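Local coordinates for penicillin-binding protein (Bacillus halodurans, PDB 3TG9) that probably binds beta-lactams such as penicillin through an active-site serine, in the manner of serine penicillin-binding proteins and beta-lactamases, at residues R50-T61 with G225-T233. Residues are numbered along the deposited sequence; the frame is centred on the assembly and turned at random.
Sequences RFGIASGCKLFT and GSDGGAYVT
The Y231 ring takes G52 CA over one face, 4.1 Å from the ring centroid and 23° off its normal, a CH-pi contact; R50 O lies at its edge. The F60 ring carries C57 CA over the centre of one face and meets V232 CG1 at its edge, 4.4 Å from F60 CE2. V232 O lies at the F51 ring edge. On the sheet face away from Y231, F51 and V232 form an antiparallel hydrogen-bonded pair, F51 N donating to V232 O (2.8 Å) and V232 N to F51 O. Beyond the strands, I53 N donates to A230 O and G229 N to A54 O, from above the carbonyl plane. With chi1 at 64°, between backbone N and carbonyl carbon, C57 SG lies 3.3 Å from G228 CA and accepts a weak 3.6 Å bond from A230 N. K58 NZ donates to a lone pair of D227 O, 2.9 Å away, and also bonds N154 and Y152, so three oxygens position the amine. Y152 OH also bonds S55 OG, consistent with the family's SxxK (S55, K58) and YxN (Y152, N154) motifs. T61 OG1 donates a 2.6 Å bond to S226 O. Strand 51-52 leads through 3-10 segment 55-57 into helix 58-70; strand 231-232 runs into helix 234-245, N-capped by T233 and packed on F60. Helices 172-182 and 155-168 both touch T61 and S226.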
ATOM      1  N   ARG B  50       7.197  11.311 -11.096  1.00 30.70           N
ATOM      2  CA  ARG B  50       8.289  10.610 -10.423  1.00 29.51           C
ATOM      3  C   ARG B  50       8.155   9.098 -10.519  1.00 28.29           C
ATOM      4  O   ARG B  50       7.067   8.549 -10.330  1.00 27.42           O
ATOM      5  CB  ARG B  50       8.368  10.997  -8.955  1.00 29.45           C
ATOM      6  CG  ARG B  50       8.935  12.350  -8.727  1.00 32.40           C
ATOM      7  CD  ARG B  50       7.831  13.354  -8.422  1.00 38.79           C
ATOM      8  NE  ARG B  50       8.412  14.428  -7.640  1.00 36.41           N
ATOM      9  CZ  ARG B  50       7.804  15.043  -6.645  1.00 38.28           C
ATOM     10  NH1 ARG B  50       6.560  14.712  -6.321  1.00 35.77           N
ATOM     11  NH2 ARG B  50       8.445  16.008  -5.994  1.00 45.56           N
ATOM     12  N   PHE B  51       9.276   8.433 -10.794  1.00 25.83           N
ATOM     13  CA  PHE B  51       9.312   6.986 -10.920  1.00 26.12           C
ATOM     14  C   PHE B  51      10.319   6.386  -9.946  1.00 26.69           C
ATOM     15  O   PHE B  51      11.386   6.954  -9.724  1.00 25.42           O
ATOM     16  CB  PHE B  51       9.708   6.580 -12.339  1.00 25.35           C
ATOM     17  CG  PHE B  51       8.703   6.955 -13.389  1.00 25.30           C
ATOM     18  CD1 PHE B  51       7.732   6.050 -13.785  1.00 24.68           C
ATOM     19  CD2 PHE B  51       8.750   8.200 -14.002  1.00 24.91           C
ATOM     20  CE1 PHE B  51       6.822   6.377 -14.763  1.00 26.58           C
ATOM     21  CE2 PHE B  51       7.844   8.534 -14.981  1.00 25.97           C
ATOM     22  CZ  PHE B  51       6.875   7.621 -15.363  1.00 31.85           C
ATOM     23  N   GLY B  52       9.974   5.242  -9.362  1.00 23.83           N
ATOM     24  CA  GLY B  52      10.938   4.476  -8.591  1.00 25.99           C
ATOM     25  C   GLY B  52      11.958   3.899  -9.555  1.00 22.72           C
ATOM     26  O   GLY B  52      11.606   3.555 -10.687  1.00 22.66           O
ATOM     27  N   ILE B  53      13.211   3.791  -9.127  1.00 24.12           N
ATOM     28  CA  ILE B  53      14.280   3.336 -10.034  1.00 22.68           C
ATOM     29  C   ILE B  53      15.055   2.099  -9.564  1.00 26.86           C
ATOM     30  O   ILE B  53      16.077   1.727 -10.163  1.00 23.88           O
ATOM     31  CB  ILE B  53      15.269   4.482 -10.352  1.00 26.84           C
ATOM     32  CG1 ILE B  53      16.160   4.787  -9.148  1.00 25.68           C
ATOM     33  CG2 ILE B  53      14.509   5.758 -10.770  1.00 23.99           C
ATOM     34  CD1 ILE B  53      17.115   5.964  -9.393  1.00 24.78           C
ATOM     35  N   ALA B  54      14.572   1.458  -8.501  1.00 26.21           N
ATOM     36  CA  ALA B  54      15.207   0.243  -8.007  1.00 24.76           C
ATOM     37  C   ALA B  54      16.708   0.461  -7.815  1.00 28.36           C
ATOM     38  O   ALA B  54      17.113   1.487  -7.263  1.00 28.67           O
ATOM     39  CB  ALA B  54      14.937  -0.898  -8.962  1.00 23.24           C
ATOM     40  N   SER B  55      17.522  -0.488  -8.288  1.00 24.70           N
ATOM     41  CA  SER B  55      18.987  -0.416  -8.180  1.00 28.24           C
ATOM     42  C   SER B  55      19.660   0.769  -8.893  1.00 25.38           C
ATOM     43  O   SER B  55      20.856   0.986  -8.735  1.00 28.99           O
ATOM     44  CB  SER B  55      19.637  -1.716  -8.684  1.00 26.28           C
ATOM     45  OG  SER B  55      19.439  -2.778  -7.769  1.00 38.14           O
ATOM     46  N   GLY B  56      18.918   1.518  -9.693  1.00 27.92           N
ATOM     47  CA  GLY B  56      19.501   2.673 -10.349  1.00 24.60           C
ATOM     48  C   GLY B  56      20.220   3.591  -9.375  1.00 27.96           C
ATOM     49  O   GLY B  56      21.221   4.217  -9.727  1.00 27.40           O
ATOM     50  N   CYS B  57      19.717   3.672  -8.144  1.00 26.92           N
ATOM     51  CA  CYS B  57      20.206   4.660  -7.183  1.00 26.85           C
ATOM     52  C   CYS B  57      21.376   4.176  -6.319  1.00 30.58           C
ATOM     53  O   CYS B  57      21.802   4.879  -5.395  1.00 30.18           O
ATOM     54  CB  CYS B  57      19.064   5.168  -6.292  1.00 27.52           C
ATOM     55  SG  CYS B  57      18.339   3.914  -5.245  1.00 29.54           S
ATOM     56  N   LYS B  58      21.880   2.977  -6.600  1.00 29.75           N
ATOM     57  CA  LYS B  58      23.144   2.538  -6.013  1.00 30.79           C
ATOM     58  C   LYS B  58      24.243   3.537  -6.360  1.00 30.88           C
ATOM     59  O   LYS B  58      25.195   3.705  -5.600  1.00 34.13           O
ATOM     60  CB  LYS B  58      23.542   1.148  -6.509  1.00 28.80           C
ATOM     61  CG  LYS B  58      22.816   0.005  -5.827  1.00 32.60           C
ATOM     62  CD  LYS B  58      23.519  -1.330  -6.074  1.00 29.56           C
ATOM     63  CE  LYS B  58      22.912  -2.410  -5.197  1.00 29.88           C
ATOM     64  NZ  LYS B  58      21.538  -2.750  -5.636  1.00 28.03           N
ATOM     65  N   LEU B  59      24.098   4.196  -7.509  1.00 29.27           N
ATOM     66  CA  LEU B  59      25.019   5.251  -7.936  1.00 27.48           C
ATOM     67  C   LEU B  59      25.066   6.423  -6.951  1.00 30.50           C
ATOM     68  O   LEU B  59      26.141   6.978  -6.698  1.00 27.91           O
ATOM     69  CB  LEU B  59      24.646   5.768  -9.330  1.00 23.45           C
ATOM     70  CG  LEU B  59      25.461   6.953  -9.869  1.00 26.32           C
ATOM     71  CD1 LEU B  59      26.953   6.661  -9.850  1.00 26.94           C
ATOM     72  CD2 LEU B  59      25.018   7.288 -11.272  1.00 27.22           C
ATOM     73  N   PHE B  60      23.900   6.806  -6.419  1.00 28.78           N
ATOM     74  CA  PHE B  60      23.818   7.912  -5.467  1.00 29.23           C
ATOM     75  C   PHE B  60      24.526   7.511  -4.182  1.00 29.93           C
ATOM     76  O   PHE B  60      25.118   8.344  -3.500  1.00 29.52           O
ATOM     77  CB  PHE B  60      22.359   8.286  -5.122  1.00 28.67           C
ATOM     78  CG  PHE B  60      21.447   8.438  -6.318  1.00 29.02           C
ATOM     79  CD1 PHE B  60      21.954   8.536  -7.606  1.00 27.37           C
ATOM     80  CD2 PHE B  60      20.068   8.501  -6.142  1.00 29.24           C
ATOM     81  CE1 PHE B  60      21.102   8.672  -8.697  1.00 23.08           C
ATOM     82  CE2 PHE B  60      19.213   8.638  -7.227  1.00 28.23           C
ATOM     83  CZ  PHE B  60      19.738   8.720  -8.508  1.00 31.89           C
ATOM     84  N   THR B  61      24.441   6.229  -3.840  1.00 28.55           N
ATOM     85  CA  THR B  61      25.128   5.720  -2.661  1.00 28.62           C
ATOM     86  C   THR B  61      26.637   5.820  -2.862  1.00 32.33           C
ATOM     87  O   THR B  61      27.363   6.235  -1.961  1.00 37.90           O
ATOM     88  CB  THR B  61      24.738   4.264  -2.366  1.00 27.60           C
ATOM     89  OG1 THR B  61      23.316   4.172  -2.256  1.00 31.67           O
ATOM     90  CG2 THR B  61      25.374   3.786  -1.075  1.00 26.33           C
ATOM     91  N   GLY B 225      16.178   2.982  -0.316  1.00 27.04           N
ATOM     92  CA  GLY B 225      17.360   3.035   0.516  1.00 29.22           C
ATOM     93  C   GLY B 225      18.644   3.027  -0.292  1.00 33.74           C
ATOM     94  O   GLY B 225      18.646   3.327  -1.487  1.00 31.59           O
ATOM     95  N   SER B 226      19.740   2.672   0.369  1.00 30.05           N
ATOM     96  CA  SER B 226      21.062   2.754  -0.230  1.00 29.26           C
ATOM     97  C   SER B 226      21.296   1.701  -1.314  1.00 30.07           C
ATOM     98  O   SER B 226      22.248   1.808  -2.086  1.00 27.67           O
ATOM     99  CB  SER B 226      22.138   2.663   0.855  1.00 31.72           C
ATOM    100  OG  SER B 226      21.950   1.509   1.661  1.00 29.93           O
ATOM    101  N   ASP B 227      20.430   0.692  -1.383  1.00 29.15           N
ATOM    102  CA  ASP B 227      20.556  -0.327  -2.422  1.00 27.32           C
ATOM    103  C   ASP B 227      19.516  -0.203  -3.541  1.00 30.51           C
ATOM    104  O   ASP B 227      19.675  -0.795  -4.609  1.00 29.68           O
ATOM    105  CB  ASP B 227      20.559  -1.734  -1.830  1.00 25.25           C
ATOM    106  CG  ASP B 227      19.188  -2.178  -1.372  1.00 33.15           C
ATOM    107  OD1 ASP B 227      18.342  -1.323  -1.018  1.00 32.77           O
ATOM    108  OD2 ASP B 227      18.960  -3.399  -1.358  1.00 31.64           O
ATOM    109  N   GLY B 228      18.468   0.581  -3.313  1.00 27.35           N
ATOM    110  CA  GLY B 228      17.493   0.816  -4.358  1.00 26.37           C
ATOM    111  C   GLY B 228      16.235   1.522  -3.902  1.00 29.03           C
ATOM    112  O   GLY B 228      16.029   1.761  -2.711  1.00 25.84           O
ATOM    113  N   GLY B 229      15.395   1.883  -4.864  1.00 25.37           N
ATOM    114  CA  GLY B 229      14.057   2.338  -4.551  1.00 26.35           C
ATOM    115  C   GLY B 229      13.823   3.839  -4.498  1.00 28.30           C
ATOM    116  O   GLY B 229      12.722   4.259  -4.137  1.00 26.41           O
ATOM    117  N   ALA B 230      14.828   4.646  -4.839  1.00 21.86           N
ATOM    118  CA  ALA B 230      14.632   6.098  -4.863  1.00 22.64           C
ATOM    119  C   ALA B 230      13.756   6.510  -6.044  1.00 22.82           C
ATOM    120  O   ALA B 230      13.575   5.740  -6.992  1.00 22.14           O
ATOM    121  CB  ALA B 230      15.958   6.827  -4.908  1.00 25.19           C
ATOM    122  N   TYR B 231      13.204   7.722  -5.974  1.00 25.23           N
ATOM    123  CA  TYR B 231      12.334   8.248  -7.025  1.00 24.05           C
ATOM    124  C   TYR B 231      12.981   9.450  -7.701  1.00 23.87           C
ATOM    125  O   TYR B 231      13.590  10.278  -7.036  1.00 24.23           O
ATOM    126  CB  TYR B 231      10.990   8.690  -6.451  1.00 22.78           C
ATOM    127  CG  TYR B 231      10.056   7.570  -5.992  1.00 23.33           C
ATOM    128  CD1 TYR B 231       8.999   7.149  -6.795  1.00 23.41           C
ATOM    129  CD2 TYR B 231      10.217   6.958  -4.754  1.00 23.14           C
ATOM    130  CE1 TYR B 231       8.134   6.138  -6.390  1.00 25.14           C
ATOM    131  CE2 TYR B 231       9.340   5.933  -4.329  1.00 25.41           C
ATOM    132  CZ  TYR B 231       8.304   5.537  -5.155  1.00 23.42           C
ATOM    133  OH  TYR B 231       7.428   4.545  -4.762  1.00 29.36           O
ATOM    134  N   VAL B 232      12.848   9.541  -9.019  1.00 21.73           N
ATOM    135  CA  VAL B 232      13.273  10.727  -9.745  1.00 26.60           C
ATOM    136  C   VAL B 232      12.345  10.915 -10.926  1.00 26.66           C
ATOM    137  O   VAL B 232      11.569  10.017 -11.256  1.00 22.81           O
ATOM    138  CB  VAL B 232      14.711  10.586 -10.303  1.00 25.74           C
ATOM    139  CG1 VAL B 232      15.711  10.334  -9.182  1.00 26.41           C
ATOM    140  CG2 VAL B 232      14.766   9.482 -11.341  1.00 23.14           C
ATOM    141  N   THR B 233      12.428  12.090 -11.546  1.00 26.88           N
ATOM    142  CA  THR B 233      11.854  12.325 -12.864  1.00 29.11           C
ATOM    143  C   THR B 233      12.977  12.109 -13.875  1.00 31.16           C
ATOM    144  O   THR B 233      14.152  12.190 -13.515  1.00 28.68           O
ATOM    145  CB  THR B 233      11.376  13.775 -13.012  1.00 31.08           C
ATOM    146  OG1 THR B 233      12.489  14.656 -12.823  1.00 29.05           O
ATOM    147  CG2 THR B 233      10.289  14.105 -11.986  1.00 28.15           C
TER
HETATM  148  O   HOH W   1      20.273   5.264  -2.847  1.00 24.51           O